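Local coordinates for tyrosine--tRNA ligase, mitochondrial (Emericella nidulans, PDB 5IHX), which probably attaches L-tyrosine to mitochondrial tRNA(Tyr) in an ATP-dependent reaction, as a class I aminoacyl-tRNA synthetase, at residues M220-W225 / V250-T255. Numbering follows the deposited sequence.
Sequences MQAWDW and VGAVKT. With TYR (tyrosine), chain C.
Ala222, Trp225, Ala252, Val253 and Val250 form an apolar helix-helix contact in the class I synthetase catalytic domain, joining helix 212-229, which lines the tyrosine pocket, to helix 243-259 behind it. The segment axes cross at -56° and approach to 8.8 Å. At the crossing two methyls meet, Ala222 CB lying 3.4 Å from Ala252 CB, tighter than a usual carbon contact. One turn on, the Trp225 side chain runs beside that of Val250, pointing the same way, and crosses that of Val253 at about a right angle. Val253 CG2 lies 3.7 Å above the indole plane, offset toward the rim near CG, while Trp225 CZ3 is 3.6 Å from Val250 N and CH2 is 3.7 Å from Val250 CG2. The indole NE1 is hydrogen-bonded to Cys233 O.

From the same helix Gln221 and Asp224 reach the bound tyrosine: Gln221 OE1 accepts from the ligand N at 2.9 Å, and Asp224 OD1 from the ligand OH, also at 2.9 Å. Asn169 bonds to OD1 as well, and Trp172 and Trp173 hold OD2. The chemistry is thus divided within one helix: Ala222 and Trp225 pack, mainly through apolar groups, on helix 243-259, while Gln221 and Asp224 bond to the substrate's amino and phenol groups.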
ATOM      1  N   MET A 220      -1.307  -1.129   8.444  1.00 30.79           N
ATOM      2  CA  MET A 220      -1.235   0.285   8.798  1.00 33.52           C
ATOM      3  C   MET A 220      -1.269   0.473  10.312  1.00 26.51           C
ATOM      4  O   MET A 220      -0.499   1.260  10.866  1.00 32.68           O
ATOM      5  CB  MET A 220      -2.380   1.066   8.151  1.00 29.23           C
ATOM      6  CG  MET A 220      -2.305   1.137   6.637  1.00 38.55           C
ATOM      7  SD  MET A 220      -3.640   2.118   5.923  1.00 42.55           S
ATOM      8  CE  MET A 220      -3.154   3.776   6.401  1.00 46.21           C
ATOM      9  N   GLN A 221      -2.159  -0.252  10.982  1.00 30.46           N
ATOM     10  CA  GLN A 221      -2.228  -0.205  12.439  1.00 35.39           C
ATOM     11  C   GLN A 221      -0.918  -0.699  13.045  1.00 33.65           C
ATOM     12  O   GLN A 221      -0.437  -0.156  14.041  1.00 30.53           O
ATOM     13  CB  GLN A 221      -3.405  -1.030  12.960  1.00 42.86           C
ATOM     14  CG  GLN A 221      -3.597  -0.911  14.473  1.00 54.14           C
ATOM     15  CD  GLN A 221      -5.034  -1.135  14.922  1.00 56.53           C
ATOM     16  OE1 GLN A 221      -5.975  -1.022  14.135  1.00 45.84           O
ATOM     17  NE2 GLN A 221      -5.207  -1.449  16.200  1.00 52.66           N
ATOM     18  N   ALA A 222      -0.350  -1.737  12.442  1.00 28.15           N
ATOM     19  CA  ALA A 222       0.919  -2.283  12.906  1.00 24.31           C
ATOM     20  C   ALA A 222       2.021  -1.248  12.751  1.00 26.14           C
ATOM     21  O   ALA A 222       2.859  -1.079  13.637  1.00 34.35           O
ATOM     22  CB  ALA A 222       1.269  -3.543  12.138  1.00 34.32           C
ATOM     23  N   TRP A 223       2.019  -0.556  11.617  1.00 28.00           N
ATOM     24  CA  TRP A 223       3.020   0.466  11.349  1.00 27.24           C
ATOM     25  C   TRP A 223       2.867   1.630  12.332  1.00 29.96           C
ATOM     26  O   TRP A 223       3.863   2.170  12.815  1.00 30.25           O
ATOM     27  CB  TRP A 223       2.918   0.954   9.901  1.00 29.60           C
ATOM     28  CG  TRP A 223       4.106   1.754   9.456  1.00 30.91           C
ATOM     29  CD1 TRP A 223       4.212   3.114   9.405  1.00 35.90           C
ATOM     30  CD2 TRP A 223       5.364   1.237   9.008  1.00 34.29           C
ATOM     31  NE1 TRP A 223       5.457   3.474   8.947  1.00 32.29           N
ATOM     32  CE2 TRP A 223       6.184   2.341   8.699  1.00 35.11           C
ATOM     33  CE3 TRP A 223       5.877  -0.053   8.837  1.00 36.49           C
ATOM     34  CZ2 TRP A 223       7.488   2.194   8.227  1.00 33.43           C
ATOM     35  CZ3 TRP A 223       7.171  -0.197   8.371  1.00 36.73           C
ATOM     36  CH2 TRP A 223       7.962   0.920   8.071  1.00 33.91           C
ATOM     37  N   ASP A 224       1.623   2.016  12.618  1.00 32.23           N
ATOM     38  CA  ASP A 224       1.349   3.031  13.640  1.00 31.72           C
ATOM     39  C   ASP A 224       2.062   2.683  14.938  1.00 29.84           C
ATOM     40  O   ASP A 224       2.766   3.510  15.516  1.00 27.85           O
ATOM     41  CB  ASP A 224      -0.150   3.159  13.916  1.00 31.55           C
ATOM     42  CG  ASP A 224      -0.891   3.912  12.831  1.00 38.14           C
ATOM     43  OD1 ASP A 224      -2.139   3.882  12.854  1.00 35.15           O
ATOM     44  OD2 ASP A 224      -0.237   4.525  11.962  1.00 31.02           O
ATOM     45  N   TRP A 225       1.869   1.447  15.389  1.00 28.42           N
ATOM     46  CA  TRP A 225       2.476   0.972  16.626  1.00 26.50           C
ATOM     47  C   TRP A 225       3.993   1.068  16.535  1.00 33.03           C
ATOM     48  O   TRP A 225       4.649   1.563  17.454  1.00 32.27           O
ATOM     49  CB  TRP A 225       2.053  -0.468  16.912  1.00 23.84           C
ATOM     50  CG  TRP A 225       2.315  -0.917  18.320  1.00 25.25           C
ATOM     51  CD1 TRP A 225       3.032  -0.256  19.275  1.00 24.84           C
ATOM     52  CD2 TRP A 225       1.855  -2.128  18.932  1.00 26.43           C
ATOM     53  NE1 TRP A 225       3.050  -0.980  20.440  1.00 24.37           N
ATOM     54  CE2 TRP A 225       2.335  -2.134  20.258  1.00 24.88           C
ATOM     55  CE3 TRP A 225       1.086  -3.209  18.488  1.00 29.26           C
ATOM     56  CZ2 TRP A 225       2.067  -3.176  21.143  1.00 26.43           C
ATOM     57  CZ3 TRP A 225       0.822  -4.241  19.369  1.00 27.34           C
ATOM     58  CH2 TRP A 225       1.313  -4.218  20.681  1.00 27.68           C
ATOM     59  N   VAL A 250       1.514  -7.155  17.295  1.00 37.21           N
ATOM     60  CA  VAL A 250       2.613  -7.676  18.101  1.00 35.36           C
ATOM     61  C   VAL A 250       3.640  -8.363  17.204  1.00 34.60           C
ATOM     62  O   VAL A 250       4.835  -8.084  17.287  1.00 36.92           O
ATOM     63  CB  VAL A 250       2.110  -8.662  19.184  1.00 32.20           C
ATOM     64  CG1 VAL A 250       3.281  -9.391  19.849  1.00 36.54           C
ATOM     65  CG2 VAL A 250       1.284  -7.934  20.225  1.00 31.46           C
ATOM     66  N   GLY A 251       3.163  -9.259  16.347  1.00 37.78           N
ATOM     67  CA  GLY A 251       4.027  -9.962  15.417  1.00 35.57           C
ATOM     68  C   GLY A 251       4.707  -9.014  14.446  1.00 39.06           C
ATOM     69  O   GLY A 251       5.911  -9.111  14.202  1.00 40.77           O
ATOM     70  N   ALA A 252       3.925  -8.095  13.892  1.00 35.46           N
ATOM     71  CA  ALA A 252       4.421  -7.149  12.899  1.00 34.78           C
ATOM     72  C   ALA A 252       5.522  -6.254  13.462  1.00 38.94           C
ATOM     73  O   ALA A 252       6.507  -5.977  12.782  1.00 40.83           O
ATOM     74  CB  ALA A 252       3.278  -6.302  12.371  1.00 35.99           C
ATOM     75  N   VAL A 253       5.355  -5.802  14.700  1.00 32.76           N
ATOM     76  CA  VAL A 253       6.331  -4.908  15.316  1.00 30.56           C
ATOM     77  C   VAL A 253       7.650  -5.635  15.586  1.00 32.82           C
ATOM     78  O   VAL A 253       8.723  -5.078  15.354  1.00 38.64           O
ATOM     79  CB  VAL A 253       5.782  -4.293  16.624  1.00 34.07           C
ATOM     80  CG1 VAL A 253       6.889  -3.593  17.411  1.00 31.63           C
ATOM     81  CG2 VAL A 253       4.672  -3.303  16.314  1.00 36.58           C
ATOM     82  N   LYS A 254       7.567  -6.867  16.082  1.00 40.09           N
ATOM     83  CA  LYS A 254       8.754  -7.701  16.268  1.00 40.18           C
ATOM     84  C   LYS A 254       9.538  -7.792  14.967  1.00 43.22           C
ATOM     85  O   LYS A 254      10.750  -7.576  14.934  1.00 40.21           O
ATOM     86  CB  LYS A 254       8.377  -9.109  16.724  1.00 39.00           C
ATOM     87  CG  LYS A 254       7.750  -9.209  18.099  1.00 46.34           C
ATOM     88  CD  LYS A 254       6.951 -10.500  18.201  1.00 57.59           C
ATOM     89  CE  LYS A 254       6.427 -10.743  19.599  1.00 68.22           C
ATOM     90  NZ  LYS A 254       7.474 -11.304  20.482  1.00 78.98           N
ATOM     91  N   THR A 255       8.821  -8.128  13.899  1.00 41.85           N
ATOM     92  CA  THR A 255       9.410  -8.299  12.578  1.00 44.18           C
ATOM     93  C   THR A 255      10.125  -7.042  12.099  1.00 45.39           C
ATOM     94  O   THR A 255      11.276  -7.109  11.666  1.00 54.09           O
ATOM     95  CB  THR A 255       8.330  -8.690  11.549  1.00 48.74           C
ATOM     96  OG1 THR A 255       7.783  -9.970  11.889  1.00 51.48           O
ATOM     97  CG2 THR A 255       8.900  -8.749  10.146  1.00 54.76           C
TER
HETATM   98  N   TYR C 501      -8.467   0.441  14.428  1.00 56.37           N
HETATM   99  CA  TYR C 501      -8.980   1.036  15.696  1.00 53.00           C
HETATM  100  C   TYR C 501     -10.501   1.130  15.676  1.00 64.03           C
HETATM  101  O   TYR C 501     -11.155   1.106  16.720  1.00 65.23           O
HETATM  102  CB  TYR C 501      -8.372   2.421  15.921  1.00 42.72           C
HETATM  103  CG  TYR C 501      -6.871   2.448  15.775  1.00 46.65           C
HETATM  104  CD1 TYR C 501      -6.055   1.771  16.674  1.00 37.83           C
HETATM  105  CD2 TYR C 501      -6.266   3.147  14.739  1.00 41.38           C
HETATM  106  CE1 TYR C 501      -4.683   1.793  16.546  1.00 42.87           C
HETATM  107  CE2 TYR C 501      -4.895   3.174  14.602  1.00 40.14           C
HETATM  108  CZ  TYR C 501      -4.108   2.496  15.510  1.00 45.09           C
HETATM  109  OH  TYR C 501      -2.741   2.517  15.378  1.00 52.22           O
HETATM  110  OXT TYR C 501     -11.110   1.237  14.612  1.00 60.43           O